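Local coordinates for protein CsuC (Acinetobacter baumannii, PDB 6FJY) that probably serves as the periplasmic chaperone of archaic chaperone-usher Csu pili, forming a pre-assembly complex with the tip adhesin subunit CsuE, at residues T19-Q24 with L72-S77; D30-I35 with V61-A66; L80-E85 with Y123-G128; V148-V153 with E235-E240; N168-A173 with L198-V203. All coordinates share one frame; numbering follows the deposited sequence.

Contact 1 (T19-Q24 with L72-S77)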
# COMPACT_ATOMS: atom_id res chain seq x y z
N THR A 19 7.45 6.40 -7.74
CA THR A 19 6.15 6.04 -7.19
C THR A 19 5.85 6.96 -6.01
O THR A 19 6.71 7.70 -5.54
CB THR A 19 6.10 4.58 -6.73
OG1 THR A 19 4.74 4.22 -6.43
CG2 THR A 19 6.95 4.38 -5.51
N ALA A 20 4.62 6.88 -5.53
CA ALA A 20 4.13 7.77 -4.49
C ALA A 20 3.63 6.98 -3.29
O ALA A 20 3.06 5.89 -3.43
CB ALA A 20 2.99 8.68 -5.02
N VAL A 21 3.86 7.54 -2.10
CA VAL A 21 3.29 7.05 -0.85
C VAL A 21 2.57 8.22 -0.21
O VAL A 21 3.08 9.34 -0.22
CB VAL A 21 4.36 6.47 0.09
CG1 VAL A 21 3.74 6.16 1.44
CG2 VAL A 21 4.97 5.18 -0.51
N TRP A 22 1.36 7.97 0.29
CA TRP A 22 0.54 9.03 0.85
C TRP A 22 0.71 9.08 2.36
O TRP A 22 0.80 8.05 3.03
CB TRP A 22 -0.92 8.82 0.48
CG TRP A 22 -1.13 8.97 -0.98
CD1 TRP A 22 -1.39 7.97 -1.87
CD2 TRP A 22 -1.08 10.18 -1.74
NE1 TRP A 22 -1.50 8.48 -3.14
CE2 TRP A 22 -1.33 9.84 -3.09
CE3 TRP A 22 -0.88 11.52 -1.42
CZ2 TRP A 22 -1.35 10.78 -4.11
CZ3 TRP A 22 -0.92 12.46 -2.43
CH2 TRP A 22 -1.14 12.09 -3.76
N LEU A 23 0.80 10.31 2.87
CA LEU A 23 0.88 10.58 4.30
C LEU A 23 -0.33 11.44 4.65
O LEU A 23 -0.44 12.57 4.16
CB LEU A 23 2.16 11.34 4.62
CG LEU A 23 3.44 10.53 4.41
CD1 LEU A 23 4.68 11.35 4.76
CD2 LEU A 23 3.39 9.21 5.18
N GLN A 24 -1.21 10.91 5.49
CA GLN A 24 -2.46 11.57 5.82
C GLN A 24 -2.69 11.58 7.33
O GLN A 24 -2.62 10.53 7.98
CB GLN A 24 -3.62 10.90 5.08
CG GLN A 24 -4.94 11.66 5.17
CD GLN A 24 -5.93 11.17 4.14
OE1 GLN A 24 -5.64 10.23 3.40
NE2 GLN A 24 -7.10 11.79 4.08
N LEU A 72 4.48 11.52 -0.68
CA LEU A 72 5.89 11.19 -0.55
C LEU A 72 6.32 10.59 -1.88
O LEU A 72 5.90 9.49 -2.24
CB LEU A 72 6.12 10.24 0.62
CG LEU A 72 7.46 9.50 0.71
CD1 LEU A 72 8.66 10.46 0.75
CD2 LEU A 72 7.46 8.61 1.93
N ARG A 73 7.11 11.35 -2.62
CA ARG A 73 7.62 10.94 -3.92
C ARG A 73 8.90 10.15 -3.73
O ARG A 73 9.82 10.61 -3.04
CB ARG A 73 7.88 12.19 -4.77
CG ARG A 73 7.75 12.03 -6.24
CD ARG A 73 8.03 13.36 -6.92
NE ARG A 73 6.83 14.17 -7.06
CZ ARG A 73 5.92 13.98 -8.01
NH1 ARG A 73 6.07 13.01 -8.90
NH2 ARG A 73 4.85 14.78 -8.06
N LEU A 74 8.95 8.95 -4.29
CA LEU A 74 10.16 8.12 -4.29
C LEU A 74 10.64 8.01 -5.73
O LEU A 74 10.03 7.33 -6.55
CB LEU A 74 9.89 6.74 -3.70
CG LEU A 74 9.24 6.75 -2.33
CD1 LEU A 74 8.97 5.35 -1.88
CD2 LEU A 74 10.18 7.45 -1.35
N THR A 75 11.75 8.69 -6.03
CA THR A 75 12.24 8.86 -7.39
C THR A 75 13.60 8.20 -7.56
O THR A 75 14.50 8.40 -6.73
CB THR A 75 12.33 10.35 -7.76
OG1 THR A 75 11.06 10.96 -7.54
CG2 THR A 75 12.71 10.52 -9.22
N LYS A 76 13.76 7.43 -8.65
CA LYS A 76 15.04 6.82 -8.99
C LYS A 76 16.00 7.88 -9.53
O LYS A 76 15.67 8.61 -10.47
CB LYS A 76 14.88 5.72 -10.03
CG LYS A 76 13.98 4.61 -9.61
CD LYS A 76 13.96 3.47 -10.61
CE LYS A 76 13.50 3.87 -11.97
NZ LYS A 76 13.18 2.62 -12.72
N SER A 77 17.17 7.99 -8.91
CA SER A 77 18.18 8.93 -9.39
C SER A 77 18.91 8.41 -10.62
O SER A 77 19.39 9.21 -11.44
CB SER A 77 19.20 9.21 -8.30
OG SER A 77 19.99 8.04 -8.10
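Four backbone hydrogen bonds join strand 19-24 to strand 72-76, which run antiparallel at 158° in the Ig-like N-terminal domain of this PapD-family chaperone. In one hydrogen-bonded pair Thr-19 N reaches Leu-74 O at 3.0 Å. Leu-74 N returns to Thr-19 O at 2.9 Å, nearly along the C=O axis. In the next, Val-21 N meets Leu-72 O at 2.8 Å. Leu-72 N to Val-21 O spans 2.6 Å. Between them, Ala-20 and Arg-73 make a non-hydrogen-bonded pair, where Ala-20 CA leans a C-H on Leu-72 O at 3.3 Å.

Apolar contacts gather on the face that carries Thr-19, Val-21, Leu-72 and Leu-74. Leu-72 CG stands anti to its backbone N (chi1 165°), and its CD2 branch meets Val-21 CB at 4.2 Å. Val-21 CG2, beside the backbone N, faces Leu-74 CD1, also at 4.2 Å. Thr-19 and Leu-74 lie side by side, the threonine offering its methyl CG2 to Leu-74 CB. Ile-5, Pro-57 and Ile-35 continue this apolar layer.

Arg-73 projects from the other face with Ala-20. The N-H and C=O groups of Thr-19, Val-21, Leu-72 and Leu-74 are thus bonded to one another, while Arg-73 pairs outward with Ser-58; Val-21, Leu-72 and Leu-74 give one face a buried, hydrocarbon character, with Thr-19 at its margin.

Contact 2 (D30-I35 with V61-A66)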
# COMPACT_ATOMS: atom_id res chain seq x y z
N ASP A 30 -1.19 18.16 15.03
CA ASP A 30 -0.17 18.12 14.00
C ASP A 30 0.91 17.09 14.35
O ASP A 30 1.08 16.70 15.51
CB ASP A 30 0.48 19.50 13.82
CG ASP A 30 -0.53 20.57 13.48
OD1 ASP A 30 -1.70 20.22 13.24
OD2 ASP A 30 -0.15 21.76 13.45
N ALA A 31 1.64 16.66 13.32
CA ALA A 31 2.73 15.70 13.46
C ALA A 31 3.87 16.08 12.52
O ALA A 31 3.66 16.70 11.48
CB ALA A 31 2.26 14.28 13.14
N MET A 32 5.09 15.75 12.93
CA MET A 32 6.28 15.92 12.12
C MET A 32 6.74 14.55 11.65
O MET A 32 6.74 13.58 12.42
CB MET A 32 7.40 16.61 12.90
CG MET A 32 8.65 16.95 12.06
SD MET A 32 8.45 18.43 11.06
CE MET A 32 7.71 19.48 12.29
N VAL A 33 7.14 14.48 10.38
CA VAL A 33 7.54 13.23 9.75
C VAL A 33 8.89 13.41 9.08
O VAL A 33 9.08 14.33 8.28
CB VAL A 33 6.50 12.77 8.72
CG1 VAL A 33 6.90 11.46 8.11
CG2 VAL A 33 5.14 12.65 9.39
N GLN A 34 9.81 12.50 9.36
CA GLN A 34 11.08 12.37 8.67
C GLN A 34 11.03 11.11 7.82
O GLN A 34 10.46 10.10 8.23
CB GLN A 34 12.26 12.28 9.64
CG GLN A 34 13.62 12.22 8.94
CD GLN A 34 14.74 11.74 9.85
OE1 GLN A 34 14.49 11.28 10.97
NE2 GLN A 34 15.97 11.81 9.36
N ILE A 35 11.58 11.20 6.61
CA ILE A 35 11.56 10.12 5.63
C ILE A 35 12.99 9.85 5.19
O ILE A 35 13.70 10.77 4.79
CB ILE A 35 10.68 10.47 4.42
CG1 ILE A 35 9.26 10.82 4.88
CG2 ILE A 35 10.60 9.31 3.48
CD1 ILE A 35 9.02 12.31 5.09
N VAL A 61 11.64 15.63 4.92
CA VAL A 61 10.93 15.95 6.16
C VAL A 61 9.66 16.72 5.82
O VAL A 61 9.66 17.58 4.94
CB VAL A 61 11.76 16.81 7.15
CG1 VAL A 61 11.00 16.92 8.48
CG2 VAL A 61 13.13 16.23 7.38
N ALA A 62 8.58 16.42 6.53
CA ALA A 62 7.33 17.14 6.32
C ALA A 62 6.58 17.30 7.63
O ALA A 62 6.62 16.43 8.51
CB ALA A 62 6.43 16.44 5.31
N LYS A 63 5.86 18.42 7.73
CA LYS A 63 4.90 18.65 8.80
C LYS A 63 3.53 18.30 8.26
O LYS A 63 3.08 18.88 7.26
CB LYS A 63 4.95 20.11 9.27
CG LYS A 63 4.09 20.42 10.50
CD LYS A 63 4.14 21.90 10.84
CE LYS A 63 5.56 22.38 11.10
NZ LYS A 63 5.59 23.79 11.60
N ILE A 64 2.89 17.31 8.87
CA ILE A 64 1.57 16.84 8.45
C ILE A 64 0.59 17.35 9.50
O ILE A 64 0.43 16.73 10.56
CB ILE A 64 1.51 15.32 8.32
CG1 ILE A 64 2.75 14.79 7.61
CG2 ILE A 64 0.25 14.92 7.54
CD1 ILE A 64 2.87 15.27 6.18
N LYS A 65 -0.07 18.46 9.20
CA LYS A 65 -1.02 19.05 10.12
C LYS A 65 -2.33 18.29 10.04
O LYS A 65 -2.55 17.47 9.14
CB LYS A 65 -1.23 20.54 9.81
CG LYS A 65 0.07 21.34 9.76
CD LYS A 65 -0.06 22.69 9.05
CE LYS A 65 1.32 23.37 8.95
NZ LYS A 65 1.34 24.71 8.28
N ALA A 66 -3.20 18.55 11.01
CA ALA A 66 -4.50 17.90 11.07
C ALA A 66 -5.26 18.10 9.77
O ALA A 66 -5.40 19.23 9.29
CB ALA A 66 -5.30 18.45 12.25
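Asp-30 opens the pairing from just ahead of its strand. Its CG stands anti to the carbonyl carbon (chi1 -57°), which lays the carboxylate alongside Lys-65 and lets OD1 accept Ala-66 N at 3.2 Å from above the carboxylate plane. Opposite charge is near but not in contact: Asp-30 OD2 and Lys-65 NZ are 6.1 Å apart.

Ala-31 pairs with Ile-64 through two backbone bonds. Ile-64 N approaches Ala-31 O nearly along the C=O axis at 2.8 Å, whereas Ala-31 N meets Ile-64 O from above its carbonyl plane; that oxygen also receives Asn-25 ND2.

Met-32 leaves the opposite face with CG anti to its backbone N, then bends at chi2 and chi3. The bends fold the thioether back over the neighbouring strand, bringing SD to 3.9 Å from Val-61 CG1 and the terminal CE to 3.8 Å from Lys-63 CE, so the lysine contributes its aliphatic stem.

Val-33 returns to the buried face and exchanges two bonds with Ala-62, each 2.8 Å between N and O. Its CG2, beside the backbone N, crosses obliquely to Ile-64 CG1 at 3.7 Å, under the cover of Phe-3. Gln-34 lies opposite Val-61 as a non-hydrogen-bonded pair, and Ile-35 sends CD1 toward the backbone of Val-61 and Ala-62.

The pairing places 31-35 between 61-64 and 85-95 in the Ig-like beta sandwich of the PapD-type N-terminal domain, with Ala-31, Val-33, Ala-62 and Ile-64 on the buried face.

Contact 3 (L80-E85 with Y123-G128)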
# COMPACT_ATOMS: atom_id res chain seq x y z
N LEU A 80 18.50 1.18 -12.97
CA LEU A 80 18.94 -0.05 -12.33
C LEU A 80 19.39 -1.07 -13.36
O LEU A 80 19.00 -1.01 -14.53
CB LEU A 80 17.80 -0.61 -11.48
CG LEU A 80 17.28 0.46 -10.51
CD1 LEU A 80 15.92 0.10 -9.94
CD2 LEU A 80 18.31 0.73 -9.40
N PRO A 81 20.24 -2.02 -12.96
CA PRO A 81 20.67 -3.06 -13.90
C PRO A 81 19.49 -3.85 -14.43
O PRO A 81 18.48 -4.05 -13.74
CB PRO A 81 21.60 -3.94 -13.06
CG PRO A 81 22.02 -3.08 -11.93
CD PRO A 81 20.88 -2.18 -11.64
N ASP A 82 19.62 -4.28 -15.68
CA ASP A 82 18.56 -5.04 -16.33
C ASP A 82 18.34 -6.35 -15.58
O ASP A 82 19.30 -6.98 -15.11
CB ASP A 82 18.93 -5.31 -17.79
CG ASP A 82 19.19 -4.03 -18.60
OD1 ASP A 82 19.11 -2.92 -18.04
OD2 ASP A 82 19.48 -4.14 -19.81
N GLY A 83 17.08 -6.75 -15.45
CA GLY A 83 16.71 -8.01 -14.84
C GLY A 83 16.94 -8.13 -13.35
O GLY A 83 17.08 -9.24 -12.85
N LYS A 84 16.99 -7.02 -12.62
CA LYS A 84 17.33 -7.05 -11.20
C LYS A 84 16.27 -6.37 -10.35
O LYS A 84 15.76 -5.29 -10.69
CB LYS A 84 18.70 -6.40 -10.95
CG LYS A 84 19.85 -7.42 -10.82
CD LYS A 84 19.99 -8.28 -12.07
CE LYS A 84 20.85 -9.52 -11.85
NZ LYS A 84 20.98 -10.37 -13.10
N GLU A 85 15.95 -7.01 -9.23
CA GLU A 85 15.08 -6.47 -8.20
C GLU A 85 15.94 -5.90 -7.07
O GLU A 85 16.57 -6.66 -6.32
CB GLU A 85 14.15 -7.55 -7.67
CG GLU A 85 13.23 -7.08 -6.55
CD GLU A 85 12.41 -8.19 -5.98
OE1 GLU A 85 12.99 -9.05 -5.28
OE2 GLU A 85 11.18 -8.22 -6.25
N TYR A 123 12.76 -2.05 -9.85
CA TYR A 123 12.99 -3.06 -10.86
C TYR A 123 13.75 -2.49 -12.04
O TYR A 123 13.41 -1.41 -12.55
CB TYR A 123 11.66 -3.69 -11.32
CG TYR A 123 11.02 -4.46 -10.20
CD1 TYR A 123 11.38 -5.78 -9.97
CD2 TYR A 123 10.11 -3.86 -9.33
CE1 TYR A 123 10.83 -6.49 -8.92
CE2 TYR A 123 9.54 -4.56 -8.28
CZ TYR A 123 9.92 -5.86 -8.06
OH TYR A 123 9.38 -6.58 -7.03
N GLY A 124 14.78 -3.21 -12.46
CA GLY A 124 15.43 -2.96 -13.72
C GLY A 124 14.64 -3.55 -14.87
O GLY A 124 13.58 -4.15 -14.70
N LYS A 125 15.19 -3.37 -16.07
CA LYS A 125 14.47 -3.74 -17.28
C LYS A 125 14.24 -5.24 -17.34
O LYS A 125 15.10 -6.03 -16.98
CB LYS A 125 15.27 -3.29 -18.51
CG LYS A 125 15.51 -1.79 -18.57
CD LYS A 125 14.21 -1.01 -18.42
CE LYS A 125 13.27 -1.24 -19.59
NZ LYS A 125 11.99 -0.48 -19.42
N GLY A 126 13.05 -5.62 -17.81
CA GLY A 126 12.77 -7.02 -18.04
C GLY A 126 12.28 -7.79 -16.84
O GLY A 126 12.24 -9.03 -16.90
N ILE A 127 11.95 -7.10 -15.74
CA ILE A 127 11.47 -7.74 -14.52
C ILE A 127 10.60 -6.73 -13.77
O ILE A 127 10.85 -5.52 -13.83
CB ILE A 127 12.65 -8.23 -13.66
CG1 ILE A 127 12.16 -9.05 -12.46
CG2 ILE A 127 13.50 -7.05 -13.19
CD1 ILE A 127 13.30 -9.73 -11.70
N GLY A 128 9.56 -7.23 -13.10
CA GLY A 128 8.61 -6.39 -12.41
C GLY A 128 8.14 -6.99 -11.10
O GLY A 128 8.59 -8.06 -10.68
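Tyr-123 OH donates to Glu-85 OE2 at 2.6 Å, using the oxygen's anti lone pair. The two side chains run side by side in the same direction: Glu-85 CG, anti to its backbone N (chi1 178°), passes Tyr-123 CE1 at 3.4 Å, and the carboxylate plane is turned 60° from the ring. Behind this pair, Gly-124 N gives Lys-84 O an almost straight bond of 2.9 Å. Farther on, Gly-83 N reaches Lys-125 O at 2.6 Å.

Each segment holds a type II beta turn, Pro-81 to Lys-84 and Gly-124 to Ile-127, the two set against each other beside the ends of strands 85-95 and 109-123 in the PapD N-terminal family region. Each turn carries glycine at its third position, with positive phi at Gly-83 and Gly-126. Gly-124 CA points a C-H straight at Pro-81 O, 3.2 Å away; the glycine lets the two backbones come this close. Ile-127 rests CG2 against Lys-84 N at 3.5 Å, and Leu-80 CD1 approaches Tyr-123 N.

Gly-128 C sits over the centre of one tyrosine face, 3.5 Å above the plane. On the far side of the carboxylate, Glu-85 OE1 receives Phe-172 N, while Lys-171 NZ forms a long, weak ion pair with OE2, which would probably help keep the buried glutamate ionised.

Contact 4 (V148-V153 with E235-E240)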
# COMPACT_ATOMS: atom_id res chain seq x y z
N VAL A 148 13.38 -18.91 -5.62
CA VAL A 148 13.80 -20.31 -5.71
C VAL A 148 14.56 -20.62 -4.42
O VAL A 148 15.71 -20.20 -4.26
CB VAL A 148 14.69 -20.60 -6.93
CG1 VAL A 148 15.09 -22.06 -6.95
CG2 VAL A 148 13.97 -20.23 -8.23
N LEU A 149 13.93 -21.36 -3.52
CA LEU A 149 14.40 -21.42 -2.14
C LEU A 149 14.96 -22.80 -1.81
O LEU A 149 14.38 -23.83 -2.15
CB LEU A 149 13.28 -21.06 -1.15
CG LEU A 149 12.65 -19.68 -1.33
CD1 LEU A 149 11.65 -19.37 -0.23
CD2 LEU A 149 13.72 -18.61 -1.38
N GLN A 150 16.09 -22.78 -1.11
CA GLN A 150 16.72 -23.98 -0.58
C GLN A 150 17.04 -23.73 0.89
O GLN A 150 17.22 -22.59 1.32
CB GLN A 150 18.00 -24.32 -1.35
CG GLN A 150 17.76 -25.13 -2.59
CD GLN A 150 18.98 -25.19 -3.48
OE1 GLN A 150 20.10 -25.00 -3.02
NE2 GLN A 150 18.75 -25.43 -4.76
N TRP A 151 17.07 -24.82 1.65
CA TRP A 151 17.36 -24.76 3.07
C TRP A 151 18.47 -25.74 3.42
O TRP A 151 18.83 -26.62 2.63
CB TRP A 151 16.11 -25.04 3.93
CG TRP A 151 15.65 -26.47 3.90
CD1 TRP A 151 14.83 -27.04 2.98
CD2 TRP A 151 15.95 -27.49 4.85
NE1 TRP A 151 14.60 -28.35 3.30
CE2 TRP A 151 15.28 -28.65 4.44
CE3 TRP A 151 16.72 -27.53 6.01
CZ2 TRP A 151 15.37 -29.85 5.14
CZ3 TRP A 151 16.81 -28.72 6.71
CH2 TRP A 151 16.14 -29.86 6.28
N SER A 152 19.03 -25.55 4.61
CA SER A 152 20.05 -26.38 5.23
C SER A 152 20.15 -25.93 6.68
O SER A 152 19.92 -24.76 7.00
CB SER A 152 21.41 -26.26 4.53
OG SER A 152 22.06 -25.04 4.85
N VAL A 153 20.50 -26.87 7.55
CA VAL A 153 20.62 -26.62 8.98
C VAL A 153 22.03 -26.99 9.39
O VAL A 153 22.44 -28.15 9.27
CB VAL A 153 19.59 -27.41 9.80
CG1 VAL A 153 19.88 -27.25 11.29
CG2 VAL A 153 18.18 -26.95 9.49
N GLU A 235 7.38 -24.48 -2.23
CA GLU A 235 8.16 -25.60 -1.73
C GLU A 235 9.64 -25.26 -1.77
O GLU A 235 10.14 -24.68 -2.73
CB GLU A 235 7.88 -26.87 -2.53
CG GLU A 235 8.00 -26.74 -4.03
CD GLU A 235 7.58 -28.03 -4.73
OE1 GLU A 235 6.58 -28.64 -4.29
OE2 GLU A 235 8.25 -28.43 -5.71
N ILE A 236 10.34 -25.63 -0.70
CA ILE A 236 11.76 -25.32 -0.53
C ILE A 236 12.48 -26.61 -0.18
O ILE A 236 12.13 -27.27 0.81
CB ILE A 236 11.98 -24.23 0.54
CG1 ILE A 236 13.33 -24.41 1.23
CG2 ILE A 236 10.85 -24.22 1.55
CD1 ILE A 236 13.89 -23.12 1.74
N THR A 237 13.44 -26.99 -1.01
CA THR A 237 14.15 -28.25 -0.87
C THR A 237 15.47 -28.05 -0.12
O THR A 237 15.99 -26.94 -0.02
CB THR A 237 14.41 -28.86 -2.25
OG1 THR A 237 15.32 -28.02 -2.98
CG2 THR A 237 13.11 -28.96 -3.02
N LYS A 238 16.01 -29.15 0.40
CA LYS A 238 17.20 -29.08 1.22
C LYS A 238 18.47 -28.97 0.38
O LYS A 238 18.59 -29.61 -0.67
CB LYS A 238 17.28 -30.31 2.13
CG LYS A 238 18.57 -30.42 2.94
CD LYS A 238 18.43 -31.41 4.08
CE LYS A 238 18.07 -32.80 3.58
NZ LYS A 238 19.22 -33.41 2.85
N MET A 239 19.41 -28.15 0.85
CA MET A 239 20.72 -28.07 0.21
C MET A 239 21.53 -29.32 0.55
O MET A 239 21.74 -29.63 1.72
CB MET A 239 21.47 -26.81 0.66
CG MET A 239 21.05 -25.52 -0.03
SD MET A 239 22.09 -24.12 0.41
CE MET A 239 21.33 -23.61 1.95
N GLU A 240 21.97 -30.03 -0.48
CA GLU A 240 22.87 -31.18 -0.31
C GLU A 240 23.56 -31.53 -1.63
O GLU A 240 24.71 -31.97 -1.65
CB GLU A 240 22.11 -32.40 0.22
CG GLU A 240 23.02 -33.52 0.72
CD GLU A 240 23.65 -33.23 2.08
OE1 GLU A 240 22.97 -32.62 2.94
OE2 GLU A 240 24.82 -33.60 2.29
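Strands 149-153 and 235-238 are parallel neighbours in the five-stranded mixed sheet of the C-terminal half, an Ig-like element in a chaperone of the PapD family. Their short axes are splayed by 43°.

Trp-151 dominates. Its CG takes the crowded position between backbone N and carbonyl carbon (chi1 71°), which turns the indole across the neighbouring strand so that Lys-238 lies over one face. Lys-238 CA forms a CH-pi contact 3.6 Å from the centroid of the five-membered ring, while its CB lies over the ring toward the rim. The lysine stem then travels obliquely along the six-membered ring, CD reaching Trp-151 CH2 at 3.5 Å before the bends at chi3 and chi4 carry the amine away. The Ile-236 carbonyl lies at the indole edge; Ile-236 CG1 touches Trp-151 CD1 at 3.5 Å, and CD1 of the same isoleucine packs on Leu-149 CB. Ile-221 and Leu-165 close in on the tryptophan from the adjoining strands.

Gln-150, directed to the face opposite Trp-151, is crossed at about a right angle by Met-239. The glutamine stretches out beyond CG and sets OE1 3.2 Å from Met-239 CG; the methionine bends at chi3 to bring CE to Ser-152 OG.

Three backbone bonds join the strands. Thr-237 N bonds only weakly to Leu-149 O, and Trp-151 N then bonds to Thr-237 O at 2.9 Å in the carbonyl plane. Last comes Met-239 N, aimed nearly along the C=O axis of Trp-151 O, at a very short 2.4 Å.

Contact 5 (N168-A173 with L198-V203)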
# COMPACT_ATOMS: atom_id res chain seq x y z
N ASN A 168 17.76 -18.44 -4.89
CA ASN A 168 18.47 -18.40 -6.17
C ASN A 168 17.69 -17.69 -7.26
O ASN A 168 18.15 -17.63 -8.40
CB ASN A 168 18.84 -19.81 -6.59
CG ASN A 168 19.71 -20.49 -5.57
OD1 ASN A 168 20.75 -19.97 -5.17
ND2 ASN A 168 19.27 -21.66 -5.11
N GLY A 169 16.46 -17.24 -6.96
CA GLY A 169 15.67 -16.50 -7.91
C GLY A 169 15.97 -15.01 -7.89
O GLY A 169 16.65 -14.49 -7.02
N GLN A 170 15.42 -14.32 -8.89
CA GLN A 170 15.60 -12.89 -9.06
C GLN A 170 14.56 -12.06 -8.30
O GLN A 170 14.60 -10.83 -8.39
CB GLN A 170 15.56 -12.52 -10.55
CG GLN A 170 16.59 -13.23 -11.45
CD GLN A 170 17.99 -12.62 -11.39
OE1 GLN A 170 18.29 -11.78 -10.55
NE2 GLN A 170 18.84 -13.03 -12.32
N LYS A 171 13.63 -12.70 -7.59
CA LYS A 171 12.64 -11.98 -6.79
C LYS A 171 12.65 -12.52 -5.36
O LYS A 171 13.04 -13.66 -5.11
CB LYS A 171 11.22 -12.08 -7.35
CG LYS A 171 10.99 -11.30 -8.63
CD LYS A 171 9.52 -11.20 -8.96
CE LYS A 171 8.84 -10.07 -8.16
NZ LYS A 171 8.64 -10.44 -6.74
N PHE A 172 12.25 -11.66 -4.43
CA PHE A 172 12.22 -12.00 -3.01
C PHE A 172 11.07 -12.96 -2.68
O PHE A 172 10.08 -13.07 -3.40
CB PHE A 172 12.08 -10.74 -2.15
CG PHE A 172 10.72 -10.07 -2.27
CD1 PHE A 172 10.44 -9.22 -3.33
CD2 PHE A 172 9.73 -10.31 -1.33
CE1 PHE A 172 9.20 -8.60 -3.44
CE2 PHE A 172 8.48 -9.70 -1.43
CZ PHE A 172 8.21 -8.84 -2.49
N ALA A 173 11.22 -13.62 -1.54
CA ALA A 173 10.18 -14.42 -0.92
C ALA A 173 9.85 -13.81 0.43
O ALA A 173 10.76 -13.46 1.19
CB ALA A 173 10.61 -15.88 -0.75
N LEU A 198 15.70 -12.36 0.47
CA LEU A 198 15.87 -11.50 -0.68
C LEU A 198 16.44 -12.29 -1.86
O LEU A 198 17.06 -13.35 -1.70
CB LEU A 198 16.78 -10.32 -0.33
CG LEU A 198 16.22 -9.28 0.65
CD1 LEU A 198 17.26 -8.23 0.93
CD2 LEU A 198 14.93 -8.62 0.13
N SER A 199 16.23 -11.74 -3.05
CA SER A 199 16.73 -12.34 -4.29
C SER A 199 18.24 -12.52 -4.25
O SER A 199 18.98 -11.63 -3.82
CB SER A 199 16.35 -11.46 -5.47
OG SER A 199 17.05 -10.24 -5.37
N ASN A 200 18.70 -13.67 -4.73
CA ASN A 200 20.13 -13.97 -4.82
C ASN A 200 20.83 -13.73 -3.48
O ASN A 200 21.88 -13.09 -3.40
CB ASN A 200 20.79 -13.15 -5.94
CG ASN A 200 20.03 -13.24 -7.26
OD1 ASN A 200 20.13 -14.24 -7.97
ND2 ASN A 200 19.30 -12.19 -7.60
N SER A 201 20.21 -14.24 -2.42
CA SER A 201 20.69 -14.02 -1.07
C SER A 201 20.47 -15.26 -0.23
O SER A 201 19.69 -16.15 -0.59
CB SER A 201 19.99 -12.82 -0.41
OG SER A 201 20.09 -11.65 -1.22
N THR A 202 21.15 -15.31 0.91
CA THR A 202 20.97 -16.35 1.91
C THR A 202 20.87 -15.69 3.27
O THR A 202 21.61 -14.74 3.56
CB THR A 202 22.14 -17.37 1.90
OG1 THR A 202 22.24 -18.01 0.62
CG2 THR A 202 21.96 -18.43 2.99
N VAL A 203 19.94 -16.18 4.10
CA VAL A 203 19.78 -15.70 5.47
C VAL A 203 19.64 -16.90 6.39
O VAL A 203 19.32 -18.01 5.96
CB VAL A 203 18.58 -14.76 5.66
CG1 VAL A 203 19.01 -13.33 5.47
CG2 VAL A 203 17.46 -15.12 4.71
O HOH W 1 17.11 -9.47 -8.71
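A G1 beta bulge, in which Asn-200 and Ser-201 both face Asn-167, lies where the 198-203 segment meets the loop 168-173 in the C-terminal half of this PapD-family chaperone. Asn-200 has the positive phi of the bulge, and its amide turns back over the loop.

The two side-chain amides cross obliquely, their planes 70° apart. Asn-200 ND2 donates to Gln-170 OE1 at 3.1 Å along a fairly straight path; the acceptor lies near the plane of the asparagine amide, yet the N-H arrives from above the glutamine's carbonyl plane. Gln-170 reaches this position by folding at chi2 (-80°), since its CB itself points away from the other segment. A weak bond, Asn-200 N to Gly-169 O at 3.2 Å, adds a main-chain link.

Ser-199 lays its methylene against the loop: CB sits 3.4 Å from Gly-169 O and the same distance from Gln-170 C. Its carbonyl oxygen accepts Ser-201 OG, the hydroxyl standing above the carbonyl plane. Phe-172 approaches from the far end, CB meeting Leu-198 CD2 at 4.2 Å; its CG occupies the crowded position between N and carbonyl carbon (chi1 69°), and the ring stacks on Phe-121. Asn-167 holds the loop at two points, OD1 receiving Gly-169 N and ND2 bonding to Lys-171 O.

One water bridges the two segments, donating to Gln-170 O at 2.9 Å and to Gln-170 OE1 at 3.2 Å while weakly accepting from Ser-199 OG.

How the contacts relate
Contacts 1 and 2 share one sheet of the N-terminal domain, contact 2 nested along the chain within the loop that contact 1 closes; their centres are about 15 Å apart, and Leu-72 CD1 packs on Ile-35 CG2 at 3.5 Å. Contact 3 links the two halves: its centre lies about 14 Å from that of contact 5, and Glu-85 CB packs on Gln-170 O at 3.4 Å. Contact 5 in turn adjoins contact 4, centres about 12 Å apart, with Val-148 O 2.8 Å from Asn-168 N. Contacts 2 and 4 are farthest apart, about 44 Å between centres. CsuE approaches only residue Gln-24 of contact 1, weakly, so the five contacts lie almost wholly within the chaperone itself.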